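Local coordinates for cytosine-specific methyltransferase (Escherichia coli O157:H7 EDL933, PDB 3G7U), which probably methylates cytosine in DNA at carbon 5, with S-adenosyl-L-methionine as methyl donor, as a prophage-encoded member of the C5-methyltransferase family, at residues 198-204 with 216-222; 121-125 with 164-168; 57-63 with 105-110; 35-39 with 342-346; 158-162 with 326-330. The contacts are given in a common frame with arbitrary orientation. Where two conformers were deposited one is given. Numbering follows the deposited sequence.

Interaction 1. Residues 198-204 with 216-222; sequences YGLPDII and RTIKKDR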
# COMPACT_ATOMS: atom_id res chain seq x y z
N TYR A 198 1.25 -20.00 -0.42
CA TYR A 198 1.84 -21.20 0.19
C TYR A 198 1.54 -21.29 1.67
O TYR A 198 1.80 -20.32 2.42
CB TYR A 198 3.37 -21.24 0.03
CG TYR A 198 4.00 -22.28 0.95
CD1 TYR A 198 4.00 -23.62 0.57
CD2 TYR A 198 4.52 -21.95 2.21
CE1 TYR A 198 4.53 -24.60 1.40
CE2 TYR A 198 5.03 -22.92 3.06
CZ TYR A 198 5.02 -24.25 2.63
OH TYR A 198 5.52 -25.24 3.41
N GLY A 199 1.05 -22.45 2.10
CA GLY A 199 1.01 -22.79 3.55
C GLY A 199 -0.19 -22.27 4.32
O GLY A 199 -0.32 -22.51 5.53
N LEU A 200 -1.09 -21.57 3.64
CA LEU A 200 -2.32 -21.09 4.26
C LEU A 200 -3.30 -22.26 4.44
O LEU A 200 -3.21 -23.26 3.70
CB LEU A 200 -2.93 -19.97 3.39
CG LEU A 200 -2.22 -18.60 3.37
CD1 LEU A 200 -2.78 -17.73 2.25
CD2 LEU A 200 -2.34 -17.84 4.69
N PRO A 201 -4.25 -22.14 5.40
CA PRO A 201 -5.20 -23.25 5.59
C PRO A 201 -6.07 -23.58 4.39
O PRO A 201 -6.60 -22.68 3.72
CB PRO A 201 -6.04 -22.82 6.80
CG PRO A 201 -5.82 -21.34 6.95
CD PRO A 201 -4.43 -21.06 6.39
N ASP A 202 -6.25 -24.88 4.11
CA ASP A 202 -7.15 -25.31 3.04
C ASP A 202 -8.61 -25.30 3.45
O ASP A 202 -9.51 -25.27 2.60
CB ASP A 202 -6.78 -26.74 2.57
CG ASP A 202 -5.62 -26.75 1.59
OD1 ASP A 202 -5.60 -25.90 0.65
OD2 ASP A 202 -4.71 -27.59 1.77
N ILE A 203 -8.84 -25.41 4.76
CA ILE A 203 -10.19 -25.36 5.33
C ILE A 203 -10.35 -24.07 6.11
O ILE A 203 -9.61 -23.83 7.07
CB ILE A 203 -10.49 -26.54 6.29
CG1 ILE A 203 -10.22 -27.90 5.63
CG2 ILE A 203 -11.91 -26.43 6.86
CD1 ILE A 203 -11.04 -28.20 4.42
N ILE A 204 -11.32 -23.23 5.72
CA ILE A 204 -11.45 -21.96 6.44
C ILE A 204 -12.90 -21.73 6.86
O ILE A 204 -13.80 -22.41 6.38
CB ILE A 204 -11.00 -20.75 5.54
CG1 ILE A 204 -11.76 -20.80 4.20
CG2 ILE A 204 -9.48 -20.73 5.37
CD1 ILE A 204 -11.39 -19.71 3.31
N ARG A 216 -5.59 -18.23 12.52
CA ARG A 216 -5.38 -19.59 12.04
C ARG A 216 -3.90 -19.91 11.95
O ARG A 216 -3.08 -19.04 11.61
CB ARG A 216 -6.00 -19.75 10.64
CG ARG A 216 -7.53 -19.81 10.60
CD ARG A 216 -8.11 -20.94 11.49
NE ARG A 216 -7.68 -22.25 10.98
CZ ARG A 216 -8.15 -22.84 9.91
NH1 ARG A 216 -9.10 -22.27 9.17
NH2 ARG A 216 -7.68 -24.04 9.58
N THR A 217 -3.57 -21.18 12.21
CA THR A 217 -2.22 -21.69 12.06
C THR A 217 -1.84 -21.88 10.61
O THR A 217 -2.64 -22.39 9.78
CB THR A 217 -2.09 -23.06 12.83
OG1 THR A 217 -2.27 -22.81 14.21
CG2 THR A 217 -0.71 -23.71 12.58
N ILE A 218 -0.63 -21.40 10.27
CA ILE A 218 -0.08 -21.59 8.94
C ILE A 218 1.23 -22.40 8.98
O ILE A 218 1.84 -22.57 10.05
CB ILE A 218 0.23 -20.24 8.27
CG1 ILE A 218 1.18 -19.42 9.15
CG2 ILE A 218 -1.08 -19.44 8.04
CD1 ILE A 218 1.95 -18.35 8.41
N LYS A 219 1.64 -22.86 7.82
CA LYS A 219 2.98 -23.43 7.68
C LYS A 219 3.90 -22.30 7.28
O LYS A 219 3.62 -21.57 6.32
CB LYS A 219 2.99 -24.48 6.58
CG LYS A 219 2.17 -25.69 6.89
CD LYS A 219 2.25 -26.67 5.73
CE LYS A 219 1.33 -27.85 5.97
NZ LYS A 219 1.39 -28.25 7.41
N LYS A 220 4.96 -22.11 8.06
CA LYS A 220 6.00 -21.18 7.67
C LYS A 220 7.37 -21.83 7.67
O LYS A 220 8.20 -21.56 8.52
CB LYS A 220 5.95 -19.85 8.43
CG LYS A 220 6.00 -19.83 9.92
CD LYS A 220 6.05 -18.36 10.31
CE LYS A 220 7.24 -18.05 11.19
NZ LYS A 220 6.88 -17.83 12.61
N ASP A 221 7.56 -22.73 6.72
CA ASP A 221 8.83 -23.43 6.56
C ASP A 221 9.37 -23.14 5.17
O ASP A 221 9.81 -24.06 4.46
CB ASP A 221 8.63 -24.93 6.77
CG ASP A 221 7.50 -25.51 5.93
OD1 ASP A 221 6.93 -24.76 5.10
OD2 ASP A 221 7.17 -26.70 6.10
N ARG A 222 9.29 -21.89 4.74
CA ARG A 222 9.91 -21.51 3.48
C ARG A 222 10.90 -20.39 3.62
O ARG A 222 10.92 -19.65 4.63
CB ARG A 222 8.91 -21.22 2.38
CG ARG A 222 8.62 -22.41 1.56
CD ARG A 222 7.97 -22.02 0.29
NE ARG A 222 7.48 -23.20 -0.37
CZ ARG A 222 6.83 -23.19 -1.53
NH1 ARG A 222 6.41 -24.34 -2.07
NH2 ARG A 222 6.62 -22.04 -2.16
O HOH W 1 1.98 -19.85 5.10
O HOH W 2 8.19 -25.68 1.20
O HOH W 3 -2.23 -24.14 7.50

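Interaction 2. Residues 121-125 with 164-168; sequences PGIMQ and RYFFI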
# COMPACT_ATOMS: atom_id res chain seq x y z
N PRO A 121 -3.44 5.05 -12.57
CA PRO A 121 -3.80 5.55 -13.91
C PRO A 121 -5.11 6.34 -13.93
O PRO A 121 -6.04 6.01 -13.21
CB PRO A 121 -3.92 4.26 -14.73
CG PRO A 121 -2.84 3.39 -14.13
CD PRO A 121 -3.00 3.64 -12.63
N GLY A 122 -5.14 7.40 -14.74
CA GLY A 122 -6.23 8.36 -14.74
C GLY A 122 -5.64 9.75 -14.58
O GLY A 122 -6.16 10.72 -15.13
N ILE A 123 -4.54 9.82 -13.83
CA ILE A 123 -3.86 11.09 -13.50
C ILE A 123 -3.31 11.82 -14.75
O ILE A 123 -3.38 13.05 -14.85
CB ILE A 123 -2.76 10.83 -12.39
CG1 ILE A 123 -2.05 12.12 -11.93
CG2 ILE A 123 -1.72 9.81 -12.84
CD1 ILE A 123 -2.96 13.21 -11.48
N MET A 124 -2.85 11.06 -15.76
CA MET A 124 -2.16 11.70 -16.88
C MET A 124 -3.07 12.28 -17.95
O MET A 124 -2.56 12.80 -18.95
CB MET A 124 -1.10 10.78 -17.50
CG MET A 124 -0.05 10.33 -16.52
SD MET A 124 0.77 11.76 -15.75
CE MET A 124 2.37 11.17 -16.06
N GLN A 125 -4.39 12.23 -17.74
CA GLN A 125 -5.33 12.77 -18.73
C GLN A 125 -5.22 14.27 -19.03
O GLN A 125 -4.90 15.08 -18.16
CB GLN A 125 -6.76 12.42 -18.38
CG GLN A 125 -7.08 10.95 -18.40
CD GLN A 125 -8.51 10.70 -17.96
OE1 GLN A 125 -9.46 10.91 -18.73
NE2 GLN A 125 -8.68 10.28 -16.72
N ARG A 164 1.20 1.64 -11.12
CA ARG A 164 1.15 2.80 -10.23
C ARG A 164 2.07 3.86 -10.80
O ARG A 164 3.12 3.50 -11.29
CB ARG A 164 1.73 2.39 -8.87
CG ARG A 164 1.14 3.09 -7.66
CD ARG A 164 -0.11 2.36 -7.18
NE ARG A 164 -0.92 3.19 -6.30
CZ ARG A 164 -2.04 2.78 -5.72
NH1 ARG A 164 -2.72 3.60 -4.93
NH2 ARG A 164 -2.49 1.55 -5.91
N TYR A 165 1.71 5.14 -10.70
CA TYR A 165 2.65 6.21 -11.05
C TYR A 165 3.27 6.74 -9.76
O TYR A 165 2.58 6.88 -8.75
CB TYR A 165 1.92 7.37 -11.68
CG TYR A 165 1.52 7.19 -13.13
CD1 TYR A 165 2.44 7.35 -14.17
CD2 TYR A 165 0.20 6.91 -13.46
CE1 TYR A 165 2.04 7.21 -15.52
CE2 TYR A 165 -0.21 6.77 -14.80
CZ TYR A 165 0.72 6.92 -15.81
OH TYR A 165 0.31 6.81 -17.12
N PHE A 166 4.57 7.02 -9.79
CA PHE A 166 5.21 7.73 -8.69
C PHE A 166 5.79 9.04 -9.20
O PHE A 166 6.45 9.06 -10.24
CB PHE A 166 6.31 6.89 -8.11
CG PHE A 166 5.81 5.71 -7.33
CD1 PHE A 166 5.58 5.81 -5.97
CD2 PHE A 166 5.55 4.49 -7.96
CE1 PHE A 166 5.11 4.69 -5.21
CE2 PHE A 166 5.07 3.38 -7.21
CZ PHE A 166 4.86 3.49 -5.84
N PHE A 167 5.53 10.12 -8.47
CA PHE A 167 6.00 11.45 -8.81
C PHE A 167 6.92 11.88 -7.69
O PHE A 167 6.46 11.99 -6.57
CB PHE A 167 4.85 12.42 -8.93
CG PHE A 167 3.86 12.06 -10.02
CD1 PHE A 167 4.10 12.41 -11.33
CD2 PHE A 167 2.71 11.34 -9.72
CE1 PHE A 167 3.19 12.06 -12.36
CE2 PHE A 167 1.79 10.98 -10.72
CZ PHE A 167 2.04 11.34 -12.04
N ILE A 168 8.22 12.09 -8.00
CA ILE A 168 9.24 12.33 -6.95
C ILE A 168 9.89 13.70 -7.20
O ILE A 168 10.13 14.08 -8.35
CB ILE A 168 10.30 11.21 -6.92
CG1 ILE A 168 9.66 9.89 -6.47
CG2 ILE A 168 11.47 11.55 -5.96
CD1 ILE A 168 10.48 8.67 -6.84

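Interaction 3. Residues 57-63 with 105-110; sequences LNAEIIK and RLVSEL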
# COMPACT_ATOMS: atom_id res chain seq x y z
N LEU A 57 -5.46 21.94 6.65
CA LEU A 57 -4.06 21.92 7.14
C LEU A 57 -3.21 22.94 6.40
O LEU A 57 -3.44 23.27 5.23
CB LEU A 57 -3.41 20.52 7.04
CG LEU A 57 -4.13 19.37 7.77
CD1 LEU A 57 -3.36 18.06 7.57
CD2 LEU A 57 -4.40 19.66 9.29
N ASN A 58 -2.19 23.43 7.11
CA ASN A 58 -1.11 24.20 6.52
C ASN A 58 0.15 23.92 7.32
O ASN A 58 0.10 23.18 8.32
CB ASN A 58 -1.45 25.70 6.47
CG ASN A 58 -1.65 26.30 7.84
OD1 ASN A 58 -0.95 25.95 8.79
ND2 ASN A 58 -2.65 27.17 7.96
N ALA A 59 1.29 24.47 6.88
CA ALA A 59 2.56 24.17 7.52
C ALA A 59 2.57 24.54 9.00
O ALA A 59 3.11 23.80 9.82
CB ALA A 59 3.70 24.93 6.77
N GLU A 60 1.97 25.67 9.35
CA GLU A 60 2.00 26.12 10.76
C GLU A 60 1.14 25.23 11.66
O GLU A 60 1.51 24.93 12.80
CB GLU A 60 1.54 27.58 10.90
CG GLU A 60 2.67 28.60 10.74
CD GLU A 60 3.84 28.39 11.73
OE1 GLU A 60 3.61 28.26 12.96
OE2 GLU A 60 5.00 28.37 11.28
N ILE A 61 0.01 24.79 11.13
CA ILE A 61 -0.89 23.92 11.89
C ILE A 61 -0.15 22.61 12.13
O ILE A 61 -0.11 22.07 13.27
CB ILE A 61 -2.22 23.71 11.11
CG1 ILE A 61 -3.01 25.02 11.17
CG2 ILE A 61 -3.08 22.61 11.72
CD1 ILE A 61 -4.26 25.00 10.34
N ILE A 62 0.44 22.10 11.06
CA ILE A 62 1.22 20.84 11.18
C ILE A 62 2.39 20.91 12.17
O ILE A 62 2.60 19.99 12.96
CB ILE A 62 1.65 20.31 9.78
CG1 ILE A 62 0.40 19.77 9.09
CG2 ILE A 62 2.67 19.20 9.95
CD1 ILE A 62 0.53 19.55 7.57
N LYS A 63 3.15 22.00 12.13
CA LYS A 63 4.23 22.19 13.12
C LYS A 63 3.67 22.28 14.55
O LYS A 63 4.28 21.76 15.49
CB LYS A 63 5.06 23.44 12.79
CG LYS A 63 5.90 23.34 11.51
CD LYS A 63 6.22 24.75 10.96
CE LYS A 63 7.14 24.70 9.76
NZ LYS A 63 7.28 26.07 9.14
N ARG A 105 0.42 22.04 -2.21
CA ARG A 105 0.51 23.26 -1.38
C ARG A 105 1.30 22.97 -0.11
O ARG A 105 2.18 23.74 0.28
CB ARG A 105 -0.88 23.83 -1.07
CG ARG A 105 -0.87 24.98 -0.09
CD ARG A 105 -2.28 25.49 0.24
NE ARG A 105 -3.17 24.46 0.80
CZ ARG A 105 -3.13 24.01 2.06
NH1 ARG A 105 -2.23 24.48 2.92
NH2 ARG A 105 -4.00 23.07 2.47
N LEU A 106 0.99 21.85 0.53
CA LEU A 106 1.69 21.45 1.75
C LEU A 106 3.15 21.18 1.53
O LEU A 106 3.98 21.53 2.35
CB LEU A 106 1.00 20.25 2.41
CG LEU A 106 -0.33 20.59 3.06
CD1 LEU A 106 -1.01 19.33 3.58
CD2 LEU A 106 -0.07 21.54 4.24
N VAL A 107 3.50 20.55 0.42
CA VAL A 107 4.91 20.37 0.09
C VAL A 107 5.64 21.75 -0.02
O VAL A 107 6.77 21.94 0.46
CB VAL A 107 5.09 19.54 -1.21
CG1 VAL A 107 6.53 19.62 -1.68
CG2 VAL A 107 4.66 18.06 -0.98
N SER A 108 4.97 22.67 -0.69
CA SER A 108 5.53 23.98 -0.96
C SER A 108 5.73 24.74 0.36
O SER A 108 6.79 25.33 0.60
CB SER A 108 4.54 24.75 -1.83
OG SER A 108 5.12 25.99 -2.19
N GLU A 109 4.72 24.67 1.23
CA GLU A 109 4.73 25.36 2.53
C GLU A 109 5.74 24.72 3.49
O GLU A 109 6.42 25.42 4.25
CB GLU A 109 3.33 25.33 3.14
CG GLU A 109 2.25 26.17 2.42
CD GLU A 109 0.92 26.04 3.10
OE1 GLU A 109 0.89 25.33 4.12
OE2 GLU A 109 -0.08 26.66 2.66
N LEU A 110 5.83 23.40 3.49
CA LEU A 110 6.71 22.72 4.43
C LEU A 110 8.15 22.56 3.99
O LEU A 110 9.02 22.33 4.83
CB LEU A 110 6.15 21.37 4.88
CG LEU A 110 4.94 21.42 5.83
CD1 LEU A 110 4.19 20.09 5.88
CD2 LEU A 110 5.44 21.81 7.23

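Interaction 4. Residues 35-39 with 342-346; sequences HAINT and HSFRQ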
# COMPACT_ATOMS: atom_id res chain seq x y z
N HIS A 35 -11.99 4.11 9.64
CA HIS A 35 -11.52 2.73 9.65
C HIS A 35 -10.06 2.58 9.18
O HIS A 35 -9.29 1.82 9.76
CB HIS A 35 -12.41 1.86 8.78
CG HIS A 35 -13.81 1.77 9.29
ND1 HIS A 35 -14.14 1.13 10.46
CD2 HIS A 35 -14.96 2.31 8.82
CE1 HIS A 35 -15.44 1.23 10.68
NE2 HIS A 35 -15.96 1.94 9.69
N ALA A 36 -9.73 3.29 8.10
CA ALA A 36 -8.39 3.28 7.55
C ALA A 36 -7.41 3.82 8.56
O ALA A 36 -6.39 3.18 8.84
CB ALA A 36 -8.33 4.08 6.27
N ILE A 37 -7.71 4.97 9.17
CA ILE A 37 -6.74 5.51 10.11
C ILE A 37 -6.64 4.73 11.42
O ILE A 37 -5.56 4.64 12.02
CB ILE A 37 -6.94 7.03 10.42
CG1 ILE A 37 -5.61 7.64 10.89
CG2 ILE A 37 -8.10 7.26 11.43
CD1 ILE A 37 -5.69 9.11 11.12
N ASN A 38 -7.74 4.12 11.87
CA ASN A 38 -7.65 3.25 13.02
C ASN A 38 -6.76 2.08 12.70
O ASN A 38 -5.96 1.65 13.52
CB ASN A 38 -9.05 2.77 13.44
CG ASN A 38 -9.83 3.84 14.17
OD1 ASN A 38 -9.26 4.87 14.57
ND2 ASN A 38 -11.13 3.62 14.34
N THR A 39 -6.89 1.55 11.50
CA THR A 39 -6.00 0.43 11.13
C THR A 39 -4.53 0.85 11.02
O THR A 39 -3.61 0.11 11.42
CB THR A 39 -6.48 -0.29 9.86
OG1 THR A 39 -7.75 -0.89 10.16
CG2 THR A 39 -5.48 -1.37 9.44
N HIS A 342 -14.44 -4.29 4.92
CA HIS A 342 -13.47 -3.22 5.16
C HIS A 342 -12.07 -3.62 4.80
O HIS A 342 -11.38 -2.85 4.17
CB HIS A 342 -13.53 -2.70 6.59
CG HIS A 342 -14.75 -1.87 6.86
ND1 HIS A 342 -15.02 -0.71 6.16
CD2 HIS A 342 -15.77 -2.03 7.73
CE1 HIS A 342 -16.16 -0.20 6.59
NE2 HIS A 342 -16.63 -0.98 7.55
N SER A 343 -11.65 -4.83 5.16
CA SER A 343 -10.28 -5.25 4.91
C SER A 343 -9.98 -5.29 3.41
O SER A 343 -8.92 -4.84 2.98
CB SER A 343 -9.97 -6.57 5.62
OG SER A 343 -10.87 -7.60 5.21
N PHE A 344 -10.93 -5.77 2.58
CA PHE A 344 -10.70 -5.82 1.14
C PHE A 344 -10.53 -4.44 0.53
O PHE A 344 -9.70 -4.24 -0.37
CB PHE A 344 -11.83 -6.56 0.42
CG PHE A 344 -11.68 -8.05 0.44
CD1 PHE A 344 -12.55 -8.84 1.18
CD2 PHE A 344 -10.68 -8.66 -0.28
CE1 PHE A 344 -12.43 -10.21 1.20
CE2 PHE A 344 -10.54 -10.05 -0.25
CZ PHE A 344 -11.41 -10.81 0.49
N ARG A 345 -11.36 -3.50 0.98
CA ARG A 345 -11.18 -2.09 0.61
C ARG A 345 -9.83 -1.56 1.09
O ARG A 345 -9.12 -0.95 0.29
CB ARG A 345 -12.33 -1.22 1.12
CG ARG A 345 -13.59 -1.38 0.30
CD ARG A 345 -14.85 -0.99 1.10
NE ARG A 345 -14.87 0.43 1.46
CZ ARG A 345 -15.36 1.39 0.68
NH1 ARG A 345 -15.89 1.10 -0.51
NH2 ARG A 345 -15.33 2.66 1.11
N GLN A 346 -9.44 -1.81 2.35
CA GLN A 346 -8.13 -1.33 2.84
C GLN A 346 -6.96 -1.85 2.01
O GLN A 346 -6.02 -1.10 1.69
CB GLN A 346 -7.93 -1.73 4.30
CG GLN A 346 -8.94 -1.03 5.25
CD GLN A 346 -8.80 -1.44 6.69
OE1 GLN A 346 -8.38 -2.53 7.00
NE2 GLN A 346 -9.12 -0.54 7.59

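Interaction 5. Residues 158-162 with 326-330; sequences APTIR and RLQGF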
# COMPACT_ATOMS: atom_id res chain seq x y z
N ALA A 158 6.29 -8.27 -6.01
CA ALA A 158 4.94 -8.43 -5.48
C ALA A 158 4.10 -9.33 -6.37
O ALA A 158 4.29 -9.35 -7.52
CB ALA A 158 4.30 -7.14 -5.35
N PRO A 159 3.14 -10.06 -5.82
CA PRO A 159 2.42 -11.04 -6.62
C PRO A 159 1.28 -10.47 -7.41
O PRO A 159 0.35 -11.15 -7.60
CB PRO A 159 1.85 -11.98 -5.57
CG PRO A 159 2.62 -11.78 -4.40
CD PRO A 159 3.05 -10.38 -4.40
N THR A 160 1.34 -9.23 -7.80
CA THR A 160 0.24 -8.61 -8.49
C THR A 160 0.76 -7.74 -9.60
O THR A 160 1.82 -7.21 -9.48
CB THR A 160 -0.59 -7.76 -7.53
OG1 THR A 160 -1.62 -7.09 -8.21
CG2 THR A 160 0.25 -6.77 -6.87
N ILE A 161 0.00 -7.61 -10.67
CA ILE A 161 0.48 -6.87 -11.84
C ILE A 161 -0.03 -5.43 -11.86
O ILE A 161 0.07 -4.78 -12.90
CB ILE A 161 0.16 -7.58 -13.21
CG1 ILE A 161 -1.34 -7.85 -13.38
CG2 ILE A 161 0.94 -8.86 -13.35
CD1 ILE A 161 -1.83 -7.88 -14.80
N ARG A 162 -0.56 -4.92 -10.75
CA ARG A 162 -1.13 -3.58 -10.74
C ARG A 162 -0.08 -2.51 -11.09
O ARG A 162 1.08 -2.64 -10.71
CB ARG A 162 -1.85 -3.27 -9.41
CG ARG A 162 -0.97 -3.16 -8.16
CD ARG A 162 -1.68 -2.28 -7.10
NE ARG A 162 -2.74 -3.00 -6.39
CZ ARG A 162 -3.81 -2.42 -5.84
NH1 ARG A 162 -4.71 -3.17 -5.21
NH2 ARG A 162 -4.00 -1.11 -5.91
N ARG A 326 -1.69 -10.99 1.06
CA ARG A 326 -0.45 -11.56 0.58
C ARG A 326 -0.21 -11.19 -0.88
O ARG A 326 0.91 -10.84 -1.28
CB ARG A 326 -0.49 -13.07 0.73
CG ARG A 326 -0.41 -13.55 2.15
CD ARG A 326 0.25 -14.90 2.15
NE ARG A 326 0.55 -15.46 3.49
CZ ARG A 326 0.90 -16.73 3.67
NH1 ARG A 326 1.14 -17.21 4.89
NH2 ARG A 326 1.00 -17.52 2.60
N LEU A 327 -1.25 -11.27 -1.68
CA LEU A 327 -1.07 -10.99 -3.08
C LEU A 327 -0.71 -9.51 -3.33
O LEU A 327 -0.10 -9.18 -4.33
CB LEU A 327 -2.35 -11.37 -3.83
CG LEU A 327 -2.61 -12.89 -3.77
CD1 LEU A 327 -4.04 -13.14 -4.28
CD2 LEU A 327 -1.58 -13.63 -4.69
N GLN A 328 -1.07 -8.63 -2.40
CA GLN A 328 -0.78 -7.21 -2.55
C GLN A 328 0.61 -6.86 -2.02
O GLN A 328 1.11 -5.78 -2.31
CB GLN A 328 -1.90 -6.40 -1.86
CG GLN A 328 -1.84 -4.91 -1.92
CD GLN A 328 -2.05 -4.36 -3.31
OE1 GLN A 328 -2.54 -5.04 -4.22
NE2 GLN A 328 -1.67 -3.09 -3.49
N GLY A 329 1.27 -7.80 -1.35
CA GLY A 329 2.58 -7.57 -0.80
C GLY A 329 2.62 -7.13 0.65
O GLY A 329 3.64 -6.64 1.12
N PHE A 330 1.54 -7.33 1.40
CA PHE A 330 1.56 -7.04 2.82
C PHE A 330 2.10 -8.24 3.60
O PHE A 330 1.88 -9.39 3.24
CB PHE A 330 0.13 -6.71 3.34
CG PHE A 330 -0.30 -5.28 3.10
CD1 PHE A 330 -0.03 -4.29 4.05
CD2 PHE A 330 -1.04 -4.98 1.98
CE1 PHE A 330 -0.46 -2.98 3.83
CE2 PHE A 330 -1.47 -3.68 1.74
CZ PHE A 330 -1.19 -2.70 2.68

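Interaction 1. Residues 198-204 with 216-222
The irregular segment 198-204 runs antiparallel to 216-222, which begins as the short strand 216-217; one main-chain bond joins them directly, Lys219 N to Gly199 O (3.0 Å). Waters bridge the carbonyls around it: water 3 gives Gly199 O a second donor (3.2 Å) and also donates to Thr217 O (2.9 Å), and water 1 donates to Tyr198 O and Lys219 O (2.7 Å each); Tyr198 O also accepts from Arg326. Further along, Arg216 NH1 donates to Ile203 O (2.7 Å), with NH2 adding a weak 3.2 Å bond to the same Ile203 O, while Pro201 CB sits over a face of this guanidinium. At the far end the Arg222 guanidinium stacks flat on the Tyr198 ring, centres 4.1 Å apart and planes at 14°, an off-centre cation-pi contact; Arg222 NE donates to water 2 (3.0 Å) and NH2 bonds Tyr227. This surface contact lies in the region that, in C5-methyltransferases, separates motifs VIII and IX and holds the target recognition domain.

Interaction 2. Residues 121-125 with 164-168
Segment 164-168 is extended, part of strand 163-171, whereas 121-125 has no regular structure and folds into a type I beta turn from Gly122 to Gln125. Pro121 and Arg164 make the nearest backbone approach, CA to CA 6.8 Å, and no hydrogen bond crosses. Gly122 has phi/psi of 127/-34, where a CB would jam against the preceding carbonyl oxygen. The turn's main-chain bond, Gln125 N to Gly122 O, is weak (3.5 Å); the Gln125 side chain reinforces it, NE2 donating to the same Gly122 O (3.0 Å). The loop follows Glu118, Asn119 and Val120, the Glu-Asn-Val signature of motif VI in C5-methyltransferases, at the end of strand 114-119, which pairs antiparallel with 163-171. Strand alternation sends the CB atoms of Tyr165 and Phe167 toward the loop, while Phe166 and Ile168 pack against helix 353-367. Met124 lies over the Tyr165 ring, CG 4.0 Å from its centroid, and beside the edge of Phe167; its SD, 4.9 and 5.2 Å from the respective centroids, makes two Met-aromatic contacts. Ile123 CG2 reaches Tyr165 CD2 (3.5 Å) and Phe167 CZ (4.1 Å), and its side chain also touches Cys81, the predicted catalytic cysteine.

Interaction 3. Residues 57-63 with 105-110
In the Rossmann-like methyltransferase core, helices 59-66 and 94-110 lie side by side on one face of the central sheet, over strand 4-8. Their short segments cross at -73°, axes 10.1 Å apart, so that the start of 59-66 meets the C-terminal end of 94-110. Small Ala59 allows close approach: its CB is 3.6 Å from Leu110 CD2. Leu106, Leu110 and Ile62 all adopt the mt rotamer, which brings Ile62 CD1 to Leu106 CD2 (3.9 Å) and to Leu110 CD1 (4.1 Å); Ile62 also packs on Ile6 and Leu106 on Leu8. Asn58, with chi1 in p, turns back as N-cap, its OD1 accepting from Ile61 N (2.8 Å). The extended Glu109 side chain (chi1 m, chi2 t) brings a second acceptor to this helix start, OE1 taking the Ala59 N-H at 2.9 Å. Arg105 leaves its helix with chi1 and chi2 in t and bends at chi3 (p), which lays its guanidinium edge along the Leu57 carbonyl. One turn apart, Arg105 and Glu109 form a salt bridge, NH1 to OE2 3.1 Å, while Arg105 NH2 and NH1 share Leu57 O at 2.8 and 2.9 Å.

Interaction 4. Residues 35-39 with 342-346
This is a small, buried helix-to-helix contact made by a stacked pair of histidines and one side-chain hydrogen bond, joining helix 34-43, near the N-terminal end of the chain, to helix 340-348, near its C-terminal end. The two short segments cross steeply, at -79°, with axes 10.9 Å apart. At that spacing the backbones stay apart, the nearest CA pair being Ala36 and Gln346 at 6.6 Å, and side chains do the bridging over just 211 Å² of buried surface. The imidazoles of His35 and His342 meet face to face, centroids 4.1 Å apart and planes at 28°, with His35 CD2 3.6 Å from His342 CE1. His337 sets its ring edge-to-face with that of His342 and roughly perpendicular to that of His35, completing a histidine cluster. Within the family fold, helix 34-43 follows strand 25-30 of the Rossmann-like sheet, and helix 340-348 carries the start of the C-terminal Gln-Ile-Gly-Asn-Ser-Val sequence, motif X of C5-methyltransferases, so the contact ties opposite ends of the sequence into one catalytic core. Gln346, with chi1 m and chi2 t, carries its amide across the gap. NE2 donates to Thr39 OG1 (2.9 Å), while OE1 accepts from the main-chain N of His337. Both Thr39 and Gln346 also pack on Val12.

Interaction 5. Residues 158-162 with 326-330
Two conserved-motif regions of the C5-methyltransferase fold meet here in the interior: the motif VIII loop 158-162, leading into strand 163-171, and the motif IX sequence Arg-Leu-Gln-Gly-Phe at the end of helix 321-328. That end is a Schellman motif: Gly329, at phi/psi 94/18, leaves the helix with its N bonded to Arg326 O (3.1 Å), and a CB there would jam against the preceding carbonyl oxygen. Apolar packing centres on Pro159, the residue whose backbone comes nearest to the helix end, at Leu327. Pro159 CB touches Leu327 CD2 at 3.9 Å, and both side chains also pack on Ala196 of helix 193-196. Close van der Waals contacts bring carbon against carbonyls at the end of the helix: Pro159 CD to Leu327 O 3.4 Å, Thr160 CG2 to the same Leu327 O 3.5 Å, and Pro159 CG to Arg326 O 3.7 Å. Thr160 OG1 is satisfied elsewhere, by Cys291 O. Polar contact falls to Arg162 and Gln328. Although its CB points away, Gln328 bends at chi2 (p) back to the loop. Arg162 NH2 binds Gly348 O, while its NE gives a weak hydrogen bond to Gln328 OE1 at 3.0 Å.

Overall arrangement
Interactions 4 and 5 are buried, 3 is partly so, and 1 and 2 lie at the surface, on opposite sides of the chain's centre with their own centres 36 Å apart. Interactions 3 and 4 are steep helix crossings, but 3 combines leucine and isoleucine packing with hydrogen bonds from charged side chains to main-chain atoms, whereas 4 relies on stacked imidazoles and an amide. Interactions 2 and 5 share the chain around strand 163-171: aromatic and sulfur contacts in 2, proline packing in 5. Water-mediated bonds occur in interaction 1, a surface contact rich in polar groups, which touches interaction 5 through Arg326. Helices 321-328 and 340-348 follow each other in sequence, bringing 4 and 5 within about 5 Å at their nearest atoms.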